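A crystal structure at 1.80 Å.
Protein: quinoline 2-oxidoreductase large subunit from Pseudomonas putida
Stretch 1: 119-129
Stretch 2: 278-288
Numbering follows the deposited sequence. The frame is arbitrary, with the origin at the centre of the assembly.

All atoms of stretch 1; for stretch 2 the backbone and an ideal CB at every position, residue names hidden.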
# COMPACT_ATOMS: atom_id res chain seq x y z
N VAL B 119 11.82 12.35 -20.25
CA VAL B 119 10.55 12.09 -20.91
C VAL B 119 9.72 11.15 -20.05
O VAL B 119 10.22 10.16 -19.54
CB VAL B 119 10.76 11.41 -22.29
CG1 VAL B 119 9.41 11.07 -22.91
CG2 VAL B 119 11.58 12.31 -23.22
N VAL B 120 8.45 11.50 -19.87
CA VAL B 120 7.54 10.65 -19.12
C VAL B 120 6.52 10.13 -20.14
O VAL B 120 5.91 10.91 -20.87
CB VAL B 120 6.82 11.43 -18.01
CG1 VAL B 120 5.78 10.54 -17.34
CG2 VAL B 120 7.83 11.90 -16.97
N ALA B 121 6.36 8.81 -20.20
CA ALA B 121 5.43 8.22 -21.15
C ALA B 121 4.72 6.99 -20.58
O ALA B 121 4.98 6.57 -19.46
CB ALA B 121 6.18 7.84 -22.43
N SER B 122 3.81 6.43 -21.37
CA SER B 122 3.01 5.27 -20.97
C SER B 122 3.83 4.03 -20.66
O SER B 122 3.38 3.14 -19.94
CB SER B 122 1.98 4.95 -22.05
OG SER B 122 2.64 4.69 -23.28
N SER B 123 5.03 3.95 -21.23
CA SER B 123 5.92 2.82 -20.99
C SER B 123 7.35 3.30 -21.08
O SER B 123 7.62 4.34 -21.67
CB SER B 123 5.69 1.71 -22.03
OG SER B 123 6.34 2.03 -23.25
N ARG B 124 8.27 2.55 -20.49
CA ARG B 124 9.68 2.90 -20.53
C ARG B 124 10.19 2.86 -21.97
O ARG B 124 10.98 3.71 -22.39
CB ARG B 124 10.48 1.94 -19.64
CG ARG B 124 11.99 2.01 -19.82
CD ARG B 124 12.58 3.33 -19.35
NE ARG B 124 14.03 3.30 -19.52
CZ ARG B 124 14.91 3.70 -18.61
NH1 ARG B 124 14.50 4.18 -17.45
NH2 ARG B 124 16.21 3.60 -18.85
N ALA B 125 9.73 1.88 -22.74
CA ALA B 125 10.17 1.74 -24.13
C ALA B 125 9.77 2.96 -24.95
O ALA B 125 10.57 3.46 -25.75
CB ALA B 125 9.58 0.48 -24.75
N ILE B 126 8.54 3.43 -24.77
CA ILE B 126 8.06 4.60 -25.51
C ILE B 126 8.77 5.87 -25.05
O ILE B 126 9.03 6.76 -25.85
CB ILE B 126 6.53 4.76 -25.35
CG1 ILE B 126 5.82 3.60 -26.06
CG2 ILE B 126 6.07 6.10 -25.94
CD1 ILE B 126 4.30 3.63 -25.94
N ALA B 127 9.09 5.95 -23.76
CA ALA B 127 9.79 7.12 -23.25
C ALA B 127 11.15 7.18 -23.92
O ALA B 127 11.64 8.26 -24.26
CB ALA B 127 9.95 7.04 -21.73
N GLU B 128 11.76 6.01 -24.11
CA GLU B 128 13.06 5.94 -24.76
C GLU B 128 12.91 6.29 -26.24
O GLU B 128 13.77 6.98 -26.80
CB GLU B 128 13.68 4.55 -24.60
CG GLU B 128 14.20 4.26 -23.19
CD GLU B 128 14.81 2.87 -23.06
OE1 GLU B 128 15.36 2.56 -21.98
OE2 GLU B 128 14.74 2.09 -24.03
N ASP B 129 11.83 5.83 -26.87
CA ASP B 129 11.61 6.15 -28.27
C ASP B 129 11.59 7.67 -28.42
O ASP B 129 12.29 8.23 -29.26
CB ASP B 129 10.27 5.61 -28.78
CG ASP B 129 10.21 4.08 -28.84
OD1 ASP B 129 11.27 3.44 -28.98
OD2 ASP B 129 9.09 3.54 -28.77
N UNK B 278 1.38 8.67 -10.79
CA UNK B 278 2.65 8.12 -10.31
C UNK B 278 3.69 8.13 -11.42
O UNK B 278 3.36 7.94 -12.60
CB UNK B 278 2.46 6.70 -9.78
N UNK B 279 4.94 8.36 -11.05
CA UNK B 279 6.03 8.37 -12.02
C UNK B 279 7.12 7.43 -11.55
O UNK B 279 7.69 7.59 -10.47
CB UNK B 279 6.58 9.78 -12.22
N UNK B 280 7.41 6.44 -12.39
CA UNK B 280 8.40 5.41 -12.11
C UNK B 280 9.72 5.59 -12.82
O UNK B 280 9.77 5.79 -14.04
CB UNK B 280 7.83 4.04 -12.48
N UNK B 281 10.81 5.53 -12.05
CA UNK B 281 12.16 5.63 -12.58
C UNK B 281 12.94 4.39 -12.17
O UNK B 281 13.27 4.21 -11.00
CB UNK B 281 12.85 6.90 -12.09
N UNK B 282 13.22 3.52 -13.14
CA UNK B 282 14.01 2.32 -12.91
C UNK B 282 15.11 2.39 -13.96
O UNK B 282 14.86 2.19 -15.15
CB UNK B 282 13.18 1.04 -13.01
N UNK B 283 16.33 2.70 -13.53
CA UNK B 283 17.44 2.85 -14.46
C UNK B 283 18.00 1.52 -14.95
O UNK B 283 17.87 0.50 -14.27
CB UNK B 283 18.56 3.66 -13.80
N UNK B 284 18.62 1.54 -16.13
CA UNK B 284 19.22 0.33 -16.66
C UNK B 284 20.69 0.28 -16.26
O UNK B 284 21.21 1.22 -15.66
CB UNK B 284 19.07 0.26 -18.18
N UNK B 285 21.38 -0.82 -16.58
CA UNK B 285 22.77 -0.97 -16.20
C UNK B 285 23.71 0.12 -16.72
O UNK B 285 24.63 0.54 -16.01
CB UNK B 285 23.27 -2.33 -16.69
N UNK B 286 23.48 0.59 -17.94
CA UNK B 286 24.33 1.64 -18.50
C UNK B 286 24.19 2.94 -17.72
O UNK B 286 25.18 3.62 -17.46
CB UNK B 286 23.99 1.87 -19.97
N UNK B 287 22.96 3.27 -17.33
CA UNK B 287 22.73 4.49 -16.56
C UNK B 287 23.38 4.39 -15.19
O UNK B 287 23.81 5.40 -14.62
CB UNK B 287 21.23 4.76 -16.41
N UNK B 288 23.47 3.18 -14.64
CA UNK B 288 24.10 3.02 -13.33
C UNK B 288 25.59 3.37 -13.45
O UNK B 288 26.17 3.96 -12.55
CB UNK B 288 23.91 1.60 -12.80

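Position 278 lies out of reach of stretch 1. Its phi of -65° and psi of 145° suit many residues, proline included. The deposited residue is Pro-278, and it makes no contact here.

Position 279 has extended angles. Its CB points sideways, and the ideal CB lies 5.2 Å from Val-120 CG1. Stretch 1 offers only a methyl-bearing side chain at this point, so a small or medium apolar residue would suit: valine, isoleucine, leucine or alanine. The residue is Val-279. Its CG1 comes to 4.4 Å from Val-120 CG2, a loose apolar contact between two strand residues.

Position 280 is extended, with CB sideways and nothing of stretch 1 within 5.5 Å of it. Stretch 1 sets little limit, and a long side chain has room to run. The residue is Arg-280. Its side chain touches nothing in stretch 1, but its backbone O accepts from water 1 at 3.2 Å.

Position 281 points its CB away from stretch 1. Any strand-forming residue would fit, large or small. The residue is Trp-281. Its ring end comes nearer than its CB does, yet stays out of contact.

Position 282 again has CB sideways. Here the backbone matters more, because the guanidinium of Arg-124 lies near the carbonyl. A beta-branched or other apolar residue would suit the strand. The residue is Ile-282, whose side-chain end leads away. Arg-124 NH1 is 3.1 Å from Ile-282 O, but the angle is too poor for a hydrogen bond. Water 1 links the two stretches instead: it accepts from Arg-124 NH1 at 2.9 Å and from Ile-282 N at 3.1 Å.

Position 283 points away, with its ideal CB 5.5 Å from Arg-124 NH1. Stretch 1 barely constrains it, so many residues are possible. The residue is Glu-283, and its CA lies 4.4 Å from Arg-124 NH1.

Position 284 points toward stretch 1, and its ideal CB is 4.4 Å from Arg-124 NH2. A short acid would suit the positive charge. The turn into a helix also favours a capping residue: aspartate, asparagine, serine or threonine. The residue is Asp-284. Its OD1 forms a salt bridge with Arg-124 NH2 at 3.6 Å, while its OD2 caps the helix by accepting from the backbone N of residue 287 at 2.9 Å. The cost is a like charge nearby, with Asp-284 OD1 4.3 Å from Glu-128 OE1. Arg-124 lies between them in charge terms, since its NE also donates to Glu-128 OE1 at 2.9 Å.

Positions 285 and 286 are helical and out of reach, so many residues would do. They are Arg-285 and Gln-286.

Position 287 is helical and points toward Arg-124, but from a distance. A long acid would suit; glutamine could also accept. The residue is Glu-287. Its OE2 accepts from Arg-124 NH2 at 2.7 Å, a salt bridge at the guanidinium edge, and from Asp-284 N at 2.8 Å. Its OE1 accepts from water 2 at 2.5 Å.

Position 288 is helical and out of reach. It is Asn-288.

Stretch 2 278-288: PVRWIEDRQEN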
# COMPACT_ATOMS: atom_id res chain seq x y z
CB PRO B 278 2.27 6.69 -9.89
CG PRO B 278 0.83 6.78 -9.58
CD PRO B 278 0.30 7.67 -10.68
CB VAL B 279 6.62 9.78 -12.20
CG1 VAL B 279 7.78 9.74 -13.17
CG2 VAL B 279 5.53 10.74 -12.68
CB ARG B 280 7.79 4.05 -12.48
CG ARG B 280 8.70 2.83 -12.38
CD ARG B 280 7.86 1.62 -12.79
NE ARG B 280 8.46 0.31 -12.56
CZ ARG B 280 9.25 -0.32 -13.43
NH1 ARG B 280 9.73 -1.51 -13.13
NH2 ARG B 280 9.56 0.25 -14.59
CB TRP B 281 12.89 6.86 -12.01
CG TRP B 281 14.39 6.80 -12.19
CD1 TRP B 281 15.08 6.74 -13.37
CD2 TRP B 281 15.38 6.80 -11.15
NE1 TRP B 281 16.44 6.70 -13.13
CE2 TRP B 281 16.65 6.74 -11.77
CE3 TRP B 281 15.32 6.84 -9.75
CZ2 TRP B 281 17.85 6.72 -11.05
CZ3 TRP B 281 16.51 6.83 -9.02
CH2 TRP B 281 17.76 6.77 -9.68
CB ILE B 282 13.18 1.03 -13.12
CG1 ILE B 282 12.01 0.98 -12.13
CG2 ILE B 282 14.08 -0.20 -12.96
CD1 ILE B 282 12.43 0.90 -10.67
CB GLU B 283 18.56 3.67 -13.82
CG GLU B 283 19.54 2.85 -12.99
CD GLU B 283 20.56 3.71 -12.28
OE1 GLU B 283 20.87 4.82 -12.78
OE2 GLU B 283 21.07 3.27 -11.23
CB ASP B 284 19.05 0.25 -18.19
CG ASP B 284 19.70 1.40 -18.93
OD1 ASP B 284 19.12 1.85 -19.94
OD2 ASP B 284 20.80 1.85 -18.54
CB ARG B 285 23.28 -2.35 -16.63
CG ARG B 285 24.71 -2.66 -16.19
CD ARG B 285 24.89 -2.53 -14.67
NE ARG B 285 23.94 -3.37 -13.93
CZ ARG B 285 23.87 -3.41 -12.60
NH1 ARG B 285 24.68 -2.65 -11.87
NH2 ARG B 285 22.99 -4.20 -12.00
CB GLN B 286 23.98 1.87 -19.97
CG GLN B 286 24.51 0.77 -20.88
CD GLN B 286 24.01 -0.60 -20.46
OE1 GLN B 286 22.81 -0.87 -20.54
NE2 GLN B 286 24.92 -1.46 -20.00
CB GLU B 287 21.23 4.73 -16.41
CG GLU B 287 20.49 4.83 -17.73
CD GLU B 287 19.01 5.06 -17.54
OE1 GLU B 287 18.57 6.22 -17.67
OE2 GLU B 287 18.29 4.08 -17.24
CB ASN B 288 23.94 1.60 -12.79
CG ASN B 288 24.26 1.51 -11.31
OD1 ASN B 288 23.43 1.88 -10.45
ND2 ASN B 288 25.45 1.04 -10.99
O HOH W 1 12.05 4.41 -15.84
O HOH W 2 16.39 6.56 -16.40
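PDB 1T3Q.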